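Local coordinates for spike protein P1 (Pseudoalteromonas phage pm2, PDB 2VVE) that forms the receptor-binding spike at the fivefold vertices of the virion, its C-terminal part recognising the host and its N-terminal part joining the capsid vertex, at residues S14-L19 / Y246-M251; D21-L26 / N79-D84; D43-G48 / G61-A66. All blocks are in the same frame, centred on the assembly; numbering follows the deposited sequence.

Contact 1 (S14-L19 / Y246-M251)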
loop_
_atom_site.group_PDB
_atom_site.type_symbol
_atom_site.label_atom_id
_atom_site.label_comp_id
_atom_site.label_asym_id
_atom_site.label_seq_id
_atom_site.Cartn_x
_atom_site.Cartn_y
_atom_site.Cartn_z
ATOM N N SER A 14 10.490 -6.731 -25.073
ATOM C CA SER A 14 10.162 -7.122 -23.696
ATOM C C SER A 14 10.613 -8.555 -23.445
ATOM O O SER A 14 10.380 -9.455 -24.266
ATOM C CB SER A 14 8.647 -7.001 -23.426
ATOM O OG SER A 14 8.214 -5.649 -23.493
ATOM N N PHE A 15 11.260 -8.775 -22.308
ATOM C CA PHE A 15 11.806 -10.098 -22.021
ATOM C C PHE A 15 12.122 -10.237 -20.543
ATOM O O PHE A 15 11.961 -9.293 -19.777
ATOM C CB PHE A 15 13.053 -10.363 -22.882
ATOM C CG PHE A 15 14.179 -9.390 -22.641
ATOM C CD1 PHE A 15 15.197 -9.687 -21.736
ATOM C CD2 PHE A 15 14.223 -8.165 -23.321
ATOM C CE1 PHE A 15 16.245 -8.772 -21.508
ATOM C CE2 PHE A 15 15.259 -7.248 -23.084
ATOM C CZ PHE A 15 16.268 -7.557 -22.191
ATOM N N GLN A 16 12.559 -11.425 -20.154
ATOM C CA GLN A 16 12.862 -11.721 -18.755
ATOM C C GLN A 16 14.333 -12.065 -18.620
ATOM O O GLN A 16 14.888 -12.777 -19.468
ATOM C CB GLN A 16 11.997 -12.882 -18.236
ATOM C CG GLN A 16 10.488 -12.550 -18.041
ATOM C CD GLN A 16 9.742 -12.309 -19.355
ATOM O OE1 GLN A 16 9.853 -13.095 -20.294
ATOM N NE2 GLN A 16 8.988 -11.211 -19.424
ATOM N N ILE A 17 14.962 -11.563 -17.560
ATOM C CA ILE A 17 16.352 -11.942 -17.258
ATOM C C ILE A 17 16.413 -12.849 -16.024
ATOM O O ILE A 17 15.854 -12.508 -14.969
ATOM C CB ILE A 17 17.263 -10.717 -17.042
ATOM C CG1 ILE A 17 17.506 -9.977 -18.365
ATOM C CG2 ILE A 17 18.614 -11.136 -16.410
ATOM C CD1 ILE A 17 18.043 -8.549 -18.179
ATOM N N PRO A 18 17.099 -14.001 -16.149
ATOM C CA PRO A 18 17.259 -14.864 -14.986
ATOM C C PRO A 18 18.262 -14.246 -14.025
ATOM O O PRO A 18 19.407 -13.985 -14.399
ATOM C CB PRO A 18 17.799 -16.170 -15.579
ATOM C CG PRO A 18 18.551 -15.731 -16.803
ATOM C CD PRO A 18 17.784 -14.546 -17.343
ATOM N N LEU A 19 17.815 -13.978 -12.803
ATOM C CA LEU A 19 18.697 -13.394 -11.793
ATOM C C LEU A 19 19.455 -14.489 -11.035
ATOM O O LEU A 19 18.844 -15.328 -10.378
ATOM C CB LEU A 19 17.889 -12.543 -10.818
ATOM C CG LEU A 19 17.146 -11.328 -11.392
ATOM C CD1 LEU A 19 16.176 -10.780 -10.355
ATOM C CD2 LEU A 19 18.139 -10.243 -11.825
ATOM N N TYR A 246 12.974 -13.827 -11.941
ATOM C CA TYR A 246 13.142 -13.276 -13.270
ATOM C C TYR A 246 12.790 -11.799 -13.239
ATOM O O TYR A 246 11.678 -11.430 -12.851
ATOM C CB TYR A 246 12.289 -14.045 -14.284
ATOM C CG TYR A 246 12.711 -15.493 -14.410
ATOM C CD1 TYR A 246 12.245 -16.455 -13.514
ATOM C CD2 TYR A 246 13.609 -15.891 -15.392
ATOM C CE1 TYR A 246 12.653 -17.790 -13.603
ATOM C CE2 TYR A 246 14.015 -17.230 -15.499
ATOM C CZ TYR A 246 13.534 -18.164 -14.609
ATOM O OH TYR A 246 13.947 -19.473 -14.718
ATOM N N ALA A 247 13.756 -10.969 -13.624
ATOM C CA ALA A 247 13.542 -9.527 -13.762
ATOM C C ALA A 247 12.802 -9.256 -15.059
ATOM O O ALA A 247 13.121 -9.837 -16.092
ATOM C CB ALA A 247 14.874 -8.784 -13.744
ATOM N N GLN A 248 11.789 -8.403 -14.986
ATOM C CA GLN A 248 10.973 -8.049 -16.150
ATOM C C GLN A 248 11.624 -6.852 -16.814
ATOM O O GLN A 248 11.921 -5.869 -16.131
ATOM C CB GLN A 248 9.547 -7.684 -15.693
ATOM C CG GLN A 248 8.798 -8.797 -14.944
ATOM C CD GLN A 248 8.569 -10.018 -15.816
ATOM O OE1 GLN A 248 8.335 -9.899 -17.025
ATOM N NE2 GLN A 248 8.639 -11.209 -15.209
ATOM N N ILE A 249 11.844 -6.919 -18.131
ATOM C CA ILE A 249 12.522 -5.850 -18.856
ATOM C C ILE A 249 11.737 -5.423 -20.074
ATOM O O ILE A 249 11.356 -6.242 -20.892
ATOM C CB ILE A 249 13.955 -6.260 -19.370
ATOM C CG1 ILE A 249 14.740 -7.074 -18.334
ATOM C CG2 ILE A 249 14.732 -5.018 -19.905
ATOM C CD1 ILE A 249 15.132 -6.314 -17.066
ATOM N N LEU A 250 11.481 -4.129 -20.158
ATOM C CA LEU A 250 11.044 -3.498 -21.395
ATOM C C LEU A 250 12.190 -2.598 -21.831
ATOM O O LEU A 250 12.572 -1.669 -21.105
ATOM C CB LEU A 250 9.750 -2.703 -21.162
ATOM C CG LEU A 250 9.264 -1.979 -22.424
ATOM C CD1 LEU A 250 7.770 -2.130 -22.566
ATOM C CD2 LEU A 250 9.683 -0.513 -22.431
ATOM N N MET A 251 12.749 -2.894 -23.004
ATOM C CA MET A 251 13.876 -2.154 -23.540
ATOM C C MET A 251 13.462 -1.374 -24.784
ATOM O O MET A 251 12.751 -1.901 -25.647
ATOM C CB MET A 251 14.981 -3.142 -23.925
ATOM C CG MET A 251 16.225 -2.452 -24.403
ATOM S SD MET A 251 17.530 -3.641 -24.728
ATOM C CE MET A 251 17.837 -4.289 -23.094
#
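Phe15 has CG between its backbone N and carbonyl carbon (chi1 61°), and this brings the ring across the strand pairing onto Ile249 of the partner strand. The ring centroid lies 4.0 Å from Ile249 CB, only 14° off the ring normal, so the contact is CH-pi over a face, displaced toward the rim. At the ring's edge, in its plane, Phe15 CZ meets Met251 CE at 3.7 Å; a bend at chi3 (-65°) sets that methyl. On the same face of the sheet, Ile17 reaches with CD1 to within 3.6 Å of Ile249 CG1. Leu19 CD2 packs against Ala247 CB.

The other face is partly polar. The Gln16 and Gln248 chains both bend at chi2, and Gln16 NE2 donates to Gln248 OE1 at 2.8 Å. The same NE2 also bonds Gly61 O of the second subunit, while Gln248 NE2 goes to Glu123. Ser14 packs OG against Leu250 CD1, and its hydroxyl is hydrogen-bonded to Ile46 O of the second subunit. Farther along, Pro18 CB sits 3.9 Å from Tyr246 CE2.

The backbones run antiparallel: Phe15 and Ile249 exchange two hydrogen bonds, as do Ile17 and Ala247, each 2.9 Å between N and O. Strand 11-19 lies at one border of a four-stranded antiparallel sheet with 245-253 next to it, so the first and last long strands of the chain are paired side by side at that border of the jelly-roll domain's sheet, with its Ser14 and Gln16 face turned to a neighbouring subunit.

Contact 2 (D21-L26 / N79-D84)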
loop_
_atom_site.group_PDB
_atom_site.type_symbol
_atom_site.label_atom_id
_atom_site.label_comp_id
_atom_site.label_asym_id
_atom_site.label_seq_id
_atom_site.Cartn_x
_atom_site.Cartn_y
_atom_site.Cartn_z
ATOM N N ASP A 21 23.464 -15.711 -8.970
ATOM C CA ASP A 21 24.216 -15.338 -7.774
ATOM C C ASP A 21 25.480 -14.528 -8.036
ATOM O O ASP A 21 26.106 -14.636 -9.096
ATOM C CB ASP A 21 24.598 -16.595 -6.978
ATOM C CG ASP A 21 25.443 -17.567 -7.800
ATOM O OD1 ASP A 21 25.022 -17.937 -8.922
ATOM O OD2 ASP A 21 26.525 -17.950 -7.338
ATOM N N GLY A 22 25.881 -13.766 -7.030
ATOM C CA GLY A 22 27.057 -12.899 -7.149
ATOM C C GLY A 22 26.780 -11.689 -8.027
ATOM O O GLY A 22 25.661 -11.498 -8.502
ATOM N N VAL A 23 27.803 -10.874 -8.248
ATOM C CA VAL A 23 27.632 -9.682 -9.098
ATOM C C VAL A 23 27.725 -10.124 -10.547
ATOM O O VAL A 23 28.720 -10.738 -10.964
ATOM C CB VAL A 23 28.652 -8.568 -8.768
ATOM C CG1 VAL A 23 28.487 -7.399 -9.749
ATOM C CG2 VAL A 23 28.469 -8.084 -7.339
ATOM N N ARG A 24 26.653 -9.862 -11.287
ATOM C CA ARG A 24 26.525 -10.242 -12.688
ATOM C C ARG A 24 26.026 -9.052 -13.477
ATOM O O ARG A 24 25.463 -8.112 -12.931
ATOM C CB ARG A 24 25.540 -11.410 -12.847
ATOM C CG ARG A 24 26.033 -12.709 -12.222
ATOM C CD ARG A 24 25.100 -13.854 -12.484
ATOM N NE ARG A 24 25.506 -15.057 -11.740
ATOM C CZ ARG A 24 25.750 -16.239 -12.294
ATOM N NH1 ARG A 24 25.620 -16.399 -13.604
ATOM N NH2 ARG A 24 26.106 -17.270 -11.532
ATOM N N GLU A 25 26.231 -9.098 -14.781
ATOM C CA GLU A 25 25.755 -8.031 -15.636
ATOM C C GLU A 25 24.237 -8.134 -15.835
ATOM O O GLU A 25 23.718 -9.214 -16.125
ATOM C CB GLU A 25 26.471 -8.116 -16.977
ATOM C CG GLU A 25 26.305 -6.893 -17.816
ATOM C CD GLU A 25 27.151 -6.948 -19.055
ATOM O OE1 GLU A 25 26.850 -7.785 -19.927
ATOM O OE2 GLU A 25 28.096 -6.137 -19.159
ATOM N N LEU A 26 23.535 -7.018 -15.650
ATOM C CA LEU A 26 22.101 -6.956 -15.907
ATOM C C LEU A 26 21.866 -6.576 -17.367
ATOM O O LEU A 26 21.045 -7.185 -18.053
ATOM C CB LEU A 26 21.424 -5.938 -14.988
ATOM C CG LEU A 26 19.909 -5.841 -15.132
ATOM C CD1 LEU A 26 19.244 -7.051 -14.489
ATOM C CD2 LEU A 26 19.420 -4.538 -14.533
ATOM N N ASN A 79 25.436 -3.556 -13.730
ATOM C CA ASN A 79 25.550 -4.783 -12.910
ATOM C C ASN A 79 24.473 -4.904 -11.852
ATOM O O ASN A 79 23.965 -3.896 -11.365
ATOM C CB ASN A 79 26.915 -4.797 -12.222
ATOM C CG ASN A 79 28.053 -5.013 -13.201
ATOM O OD1 ASN A 79 27.961 -5.852 -14.088
ATOM N ND2 ASN A 79 29.133 -4.248 -13.047
ATOM N N TYR A 80 24.149 -6.145 -11.473
ATOM C CA TYR A 80 23.213 -6.388 -10.389
ATOM C C TYR A 80 23.809 -7.356 -9.357
ATOM O O TYR A 80 24.756 -8.090 -9.656
ATOM C CB TYR A 80 21.855 -6.918 -10.901
ATOM C CG TYR A 80 21.886 -8.373 -11.349
ATOM C CD1 TYR A 80 22.135 -8.702 -12.676
ATOM C CD2 TYR A 80 21.664 -9.407 -10.442
ATOM C CE1 TYR A 80 22.170 -10.048 -13.102
ATOM C CE2 TYR A 80 21.708 -10.768 -10.852
ATOM C CZ TYR A 80 21.964 -11.063 -12.185
ATOM O OH TYR A 80 22.018 -12.371 -12.623
ATOM N N TRP A 81 23.238 -7.332 -8.152
ATOM C CA TRP A 81 23.439 -8.377 -7.147
ATOM C C TRP A 81 22.120 -8.620 -6.412
ATOM O O TRP A 81 21.422 -7.659 -6.048
ATOM C CB TRP A 81 24.519 -7.953 -6.146
ATOM C CG TRP A 81 24.835 -9.004 -5.104
ATOM C CD1 TRP A 81 25.840 -9.917 -5.151
ATOM C CD2 TRP A 81 24.138 -9.237 -3.866
ATOM N NE1 TRP A 81 25.823 -10.718 -4.020
ATOM C CE2 TRP A 81 24.783 -10.320 -3.219
ATOM C CE3 TRP A 81 23.030 -8.642 -3.245
ATOM C CZ2 TRP A 81 24.366 -10.808 -1.979
ATOM C CZ3 TRP A 81 22.611 -9.141 -2.010
ATOM C CH2 TRP A 81 23.281 -10.212 -1.392
ATOM N N VAL A 82 21.777 -9.891 -6.199
ATOM C CA VAL A 82 20.590 -10.248 -5.404
ATOM C C VAL A 82 20.908 -11.251 -4.301
ATOM O O VAL A 82 20.217 -11.309 -3.289
ATOM C CB VAL A 82 19.410 -10.800 -6.270
ATOM C CG1 VAL A 82 18.864 -9.717 -7.198
ATOM C CG2 VAL A 82 19.823 -12.060 -7.051
ATOM N N SER A 83 21.954 -12.047 -4.506
ATOM C CA SER A 83 22.198 -13.196 -3.634
ATOM C C SER A 83 23.570 -13.815 -3.877
ATOM O O SER A 83 24.083 -13.757 -4.987
ATOM C CB SER A 83 21.110 -14.256 -3.862
ATOM O OG SER A 83 21.396 -15.421 -3.123
ATOM N N ASP A 84 24.148 -14.402 -2.830
ATOM C CA ASP A 84 25.363 -15.222 -2.966
ATOM C C ASP A 84 25.098 -16.728 -2.906
ATOM O O ASP A 84 26.036 -17.519 -2.852
ATOM C CB ASP A 84 26.407 -14.836 -1.919
ATOM C CG ASP A 84 27.024 -13.482 -2.183
ATOM O OD1 ASP A 84 27.325 -13.153 -3.360
ATOM O OD2 ASP A 84 27.217 -12.748 -1.197
HETATM O O HOH W 1 27.665 -17.323 -5.035
HETATM O O HOH W 2 23.208 -12.027 -7.415
#
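Arg24 and Tyr80 form an antiparallel hydrogen-bonded pair in the second jelly-roll domain of the spike, where strand 24-27 borders strand 78-81. Tyr80 N donates to Arg24 O at 2.8 Å, with an N-H...O angle of 170°, and Arg24 N returns a longer bond of 3.1 Å to Tyr80 O. On one side Glu25 and Asn79 still form a non-hydrogen-bonded pair. Toward Gly22 the regular pairing stops, yet the two chains stay together: Gly22, at positive phi (73°), gives its N-H to Ser83 O at 2.7 Å. Water 2 accepts from Val82 N and lies in hydrogen-bonding contact with Gly22 O.

Tyr80 and Arg24 carry the side-chain contact, lying side by side and pointing the same way, with ring and guanidinium planes 24° apart. Arg24 CD approaches Tyr80 OH at 3.4 Å, and Arg24 CB packs on CE1 and CZ of the ring. The phenol hydroxyl has its hydrogen-bonding partner in the backbone N of Arg20. Leu26 crosses the ring at about a right angle, its CB reaching Tyr80 CD1 at the edge. Inward, Tyr80 rests on Ile44 and Ile46 of strand 44-47.

The Arg24 chain is extended to NE, and its guanidinium meets Asp21 of its own segment. NE donates to Asp21 O in the guanidinium plane, while NH2 makes a salt bridge with Asp21 OD1 from above the carboxylate plane. This side-on grip probably helps to hold the turn at Gly22. Between Gly22 and Arg24, Val23 CG2 touches Trp81 CD1. The Trp81 indole is held at its edge by Asp84, NE1 donating to OD1 at 2.9 Å, and water 1 ties Asp21 OD2 to Asp84 O, donating to both.

Contact 3 (D43-G48 / G61-A66)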
loop_
_atom_site.group_PDB
_atom_site.type_symbol
_atom_site.label_atom_id
_atom_site.label_comp_id
_atom_site.label_asym_id
_atom_site.label_seq_id
_atom_site.Cartn_x
_atom_site.Cartn_y
_atom_site.Cartn_z
ATOM N N ASP A 43 14.448 -7.876 -3.857
ATOM C CA ASP A 43 15.341 -6.720 -3.669
ATOM C C ASP A 43 16.602 -6.897 -4.514
ATOM O O ASP A 43 17.205 -7.988 -4.551
ATOM C CB ASP A 43 15.753 -6.556 -2.208
ATOM C CG ASP A 43 14.600 -6.168 -1.292
ATOM O OD1 ASP A 43 13.498 -5.809 -1.758
ATOM O OD2 ASP A 43 14.822 -6.211 -0.070
ATOM N N ILE A 44 17.002 -5.831 -5.192
ATOM C CA ILE A 44 18.083 -5.926 -6.164
ATOM C C ILE A 44 19.009 -4.714 -6.020
ATOM O O ILE A 44 18.553 -3.575 -5.910
ATOM C CB ILE A 44 17.539 -6.051 -7.627
ATOM C CG1 ILE A 44 18.678 -6.381 -8.609
ATOM C CG2 ILE A 44 16.738 -4.782 -8.066
ATOM C CD1 ILE A 44 18.212 -6.756 -10.013
ATOM N N TRP A 45 20.307 -4.979 -6.031
ATOM C CA TRP A 45 21.298 -3.932 -5.905
ATOM C C TRP A 45 21.847 -3.668 -7.302
ATOM O O TRP A 45 22.169 -4.616 -8.022
ATOM C CB TRP A 45 22.367 -4.356 -4.896
ATOM C CG TRP A 45 21.913 -4.168 -3.460
ATOM C CD1 TRP A 45 22.263 -3.141 -2.612
ATOM C CD2 TRP A 45 21.025 -5.013 -2.715
ATOM N NE1 TRP A 45 21.653 -3.304 -1.389
ATOM C CE2 TRP A 45 20.882 -4.438 -1.425
ATOM C CE3 TRP A 45 20.328 -6.194 -3.011
ATOM C CZ2 TRP A 45 20.080 -5.012 -0.430
ATOM C CZ3 TRP A 45 19.522 -6.760 -2.019
ATOM C CH2 TRP A 45 19.409 -6.165 -0.742
ATOM N N ILE A 46 21.885 -2.395 -7.694
ATOM C CA ILE A 46 22.222 -1.988 -9.065
ATOM C C ILE A 46 23.400 -1.015 -9.027
ATOM O O ILE A 46 23.436 -0.097 -8.202
ATOM C CB ILE A 46 21.015 -1.323 -9.786
ATOM C CG1 ILE A 46 19.828 -2.305 -9.896
ATOM C CG2 ILE A 46 21.409 -0.813 -11.173
ATOM C CD1 ILE A 46 20.051 -3.472 -10.888
ATOM N N GLY A 47 24.351 -1.224 -9.924
ATOM C CA GLY A 47 25.548 -0.385 -9.980
ATOM C C GLY A 47 26.327 -0.499 -11.273
ATOM O O GLY A 47 25.977 -1.282 -12.172
ATOM N N GLY A 48 27.415 0.266 -11.333
ATOM C CA GLY A 48 28.306 0.297 -12.487
ATOM C C GLY A 48 29.420 -0.715 -12.357
ATOM O O GLY A 48 29.326 -1.659 -11.582
ATOM N N GLY A 61 26.878 -0.062 -4.997
ATOM C CA GLY A 61 25.540 -0.374 -5.491
ATOM C C GLY A 61 24.501 0.406 -4.709
ATOM O O GLY A 61 24.815 0.990 -3.678
ATOM N N ARG A 62 23.278 0.438 -5.225
ATOM C CA ARG A 62 22.133 0.840 -4.418
ATOM C C ARG A 62 20.946 -0.086 -4.657
ATOM O O ARG A 62 20.783 -0.657 -5.739
ATOM C CB ARG A 62 21.732 2.287 -4.691
ATOM C CG ARG A 62 21.161 2.550 -6.079
ATOM C CD ARG A 62 20.130 3.650 -6.010
ATOM N NE ARG A 62 18.852 3.156 -5.501
ATOM C CZ ARG A 62 17.695 3.799 -5.649
ATOM N NH1 ARG A 62 17.674 4.987 -6.264
ATOM N NH2 ARG A 62 16.568 3.261 -5.185
ATOM N N LYS A 63 20.127 -0.216 -3.619
ATOM C CA LYS A 63 18.993 -1.112 -3.625
ATOM C C LYS A 63 17.790 -0.525 -4.362
ATOM O O LYS A 63 17.460 0.658 -4.207
ATOM C CB LYS A 63 18.601 -1.441 -2.176
ATOM C CG LYS A 63 17.544 -2.544 -2.047
ATOM C CD LYS A 63 17.306 -2.953 -0.579
ATOM C CE LYS A 63 16.295 -2.085 0.132
ATOM N NZ LYS A 63 15.722 -2.837 1.300
ATOM N N PHE A 64 17.159 -1.372 -5.161
ATOM C CA PHE A 64 15.773 -1.181 -5.568
ATOM C C PHE A 64 14.938 -2.308 -4.946
ATOM O O PHE A 64 15.381 -3.457 -4.864
ATOM C CB PHE A 64 15.655 -1.140 -7.093
ATOM C CG PHE A 64 16.312 0.068 -7.717
ATOM C CD1 PHE A 64 15.564 1.221 -7.996
ATOM C CD2 PHE A 64 17.683 0.059 -8.015
ATOM C CE1 PHE A 64 16.172 2.348 -8.568
ATOM C CE2 PHE A 64 18.313 1.174 -8.573
ATOM C CZ PHE A 64 17.558 2.325 -8.863
ATOM N N GLU A 65 13.736 -1.976 -4.488
ATOM C CA GLU A 65 12.901 -2.953 -3.784
ATOM C C GLU A 65 12.213 -3.971 -4.697
ATOM O O GLU A 65 11.931 -3.697 -5.885
ATOM C CB GLU A 65 11.864 -2.245 -2.907
ATOM C CG GLU A 65 12.482 -1.370 -1.836
ATOM C CD GLU A 65 11.431 -0.574 -1.088
ATOM O OE1 GLU A 65 10.670 -1.181 -0.309
ATOM O OE2 GLU A 65 11.364 0.658 -1.278
ATOM N N ALA A 66 11.962 -5.150 -4.141
ATOM C CA ALA A 66 11.117 -6.147 -4.795
ATOM C C ALA A 66 9.845 -5.455 -5.251
ATOM O O ALA A 66 9.211 -4.712 -4.475
ATOM C CB ALA A 66 10.767 -7.278 -3.830
HETATM O O HOH W 3 13.730 -4.473 1.700
#
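Trp45 and Lys63 lie side by side on one face of a strand pair, pointing the same way. The chi1 of Lys63 (-171°, CG anti to the backbone N) puts CG over the indole face, offset toward the rim. Lys63 CB makes a CH-pi contact, 3.9 Å from the centroid of the five-membered ring of Trp45 and 22° off its normal. Farther out, Lys63 CD reaches Trp45 CZ2 at 3.5 Å. The ammonium end continues toward Asp43, where the salt bridge from Lys63 NZ to Asp43 OD2 is long, 3.8 Å, and water 3 links the two, donating to OD2 and accepting from NZ. The other oxygen, OD1, takes the N-H of Ala66 on its anti lone pair.

The face with Ile44, Ile46 and Phe64 is largely apolar but also carries Arg62. Phe64 is crossed at about a right angle by Ile46, whose CG1 meets Phe64 CD2 at 3.7 Å, while Ile44 CG2 packs against Phe64 CB. Arg62 bends at chi2 and chi3; Phe64 CZ lies over the centre of its guanidinium, and Arg62 NH2 over the Phe64 ring face, offset toward the rim.

Backbone bonds pair Ile44 with Phe64 (Phe64 N to Ile44 O 2.7 Å) and Ile46 with Arg62; strand 62-64 is the outer strand, next to 44-47, of a four-stranded antiparallel sheet in the second jelly-roll domain. Two Arg62 nitrogens, NE and NH2, grip Lys63 O, which lies close to the guanidinium plane, and NH1 forms a salt bridge with Glu69 of the third subunit, implying that this strand edge contributes to a contact between copies in the assembly.

Overall arrangement
All three contacts belong to the second jelly-roll domain and lie on the same side of the chain's centre. Along the chain they are nested: contact 3 lies within the loop closed by contact 2, and both lie within that closed by contact 1. Contacts 2 and 3 are about 9 Å apart between centres and share one four-stranded sheet, ordered 24-27, 78-81, 44-47, 62-64. Contact 1, about 14 and 15 Å from them, belongs to the other sheet, reached through Ile17 against Leu26 and Leu19 against Ile44. Contact 1 meets the second subunit and contact 3 the third, so both sheets meet other copies in this assembly, although the protein is described as a monomer.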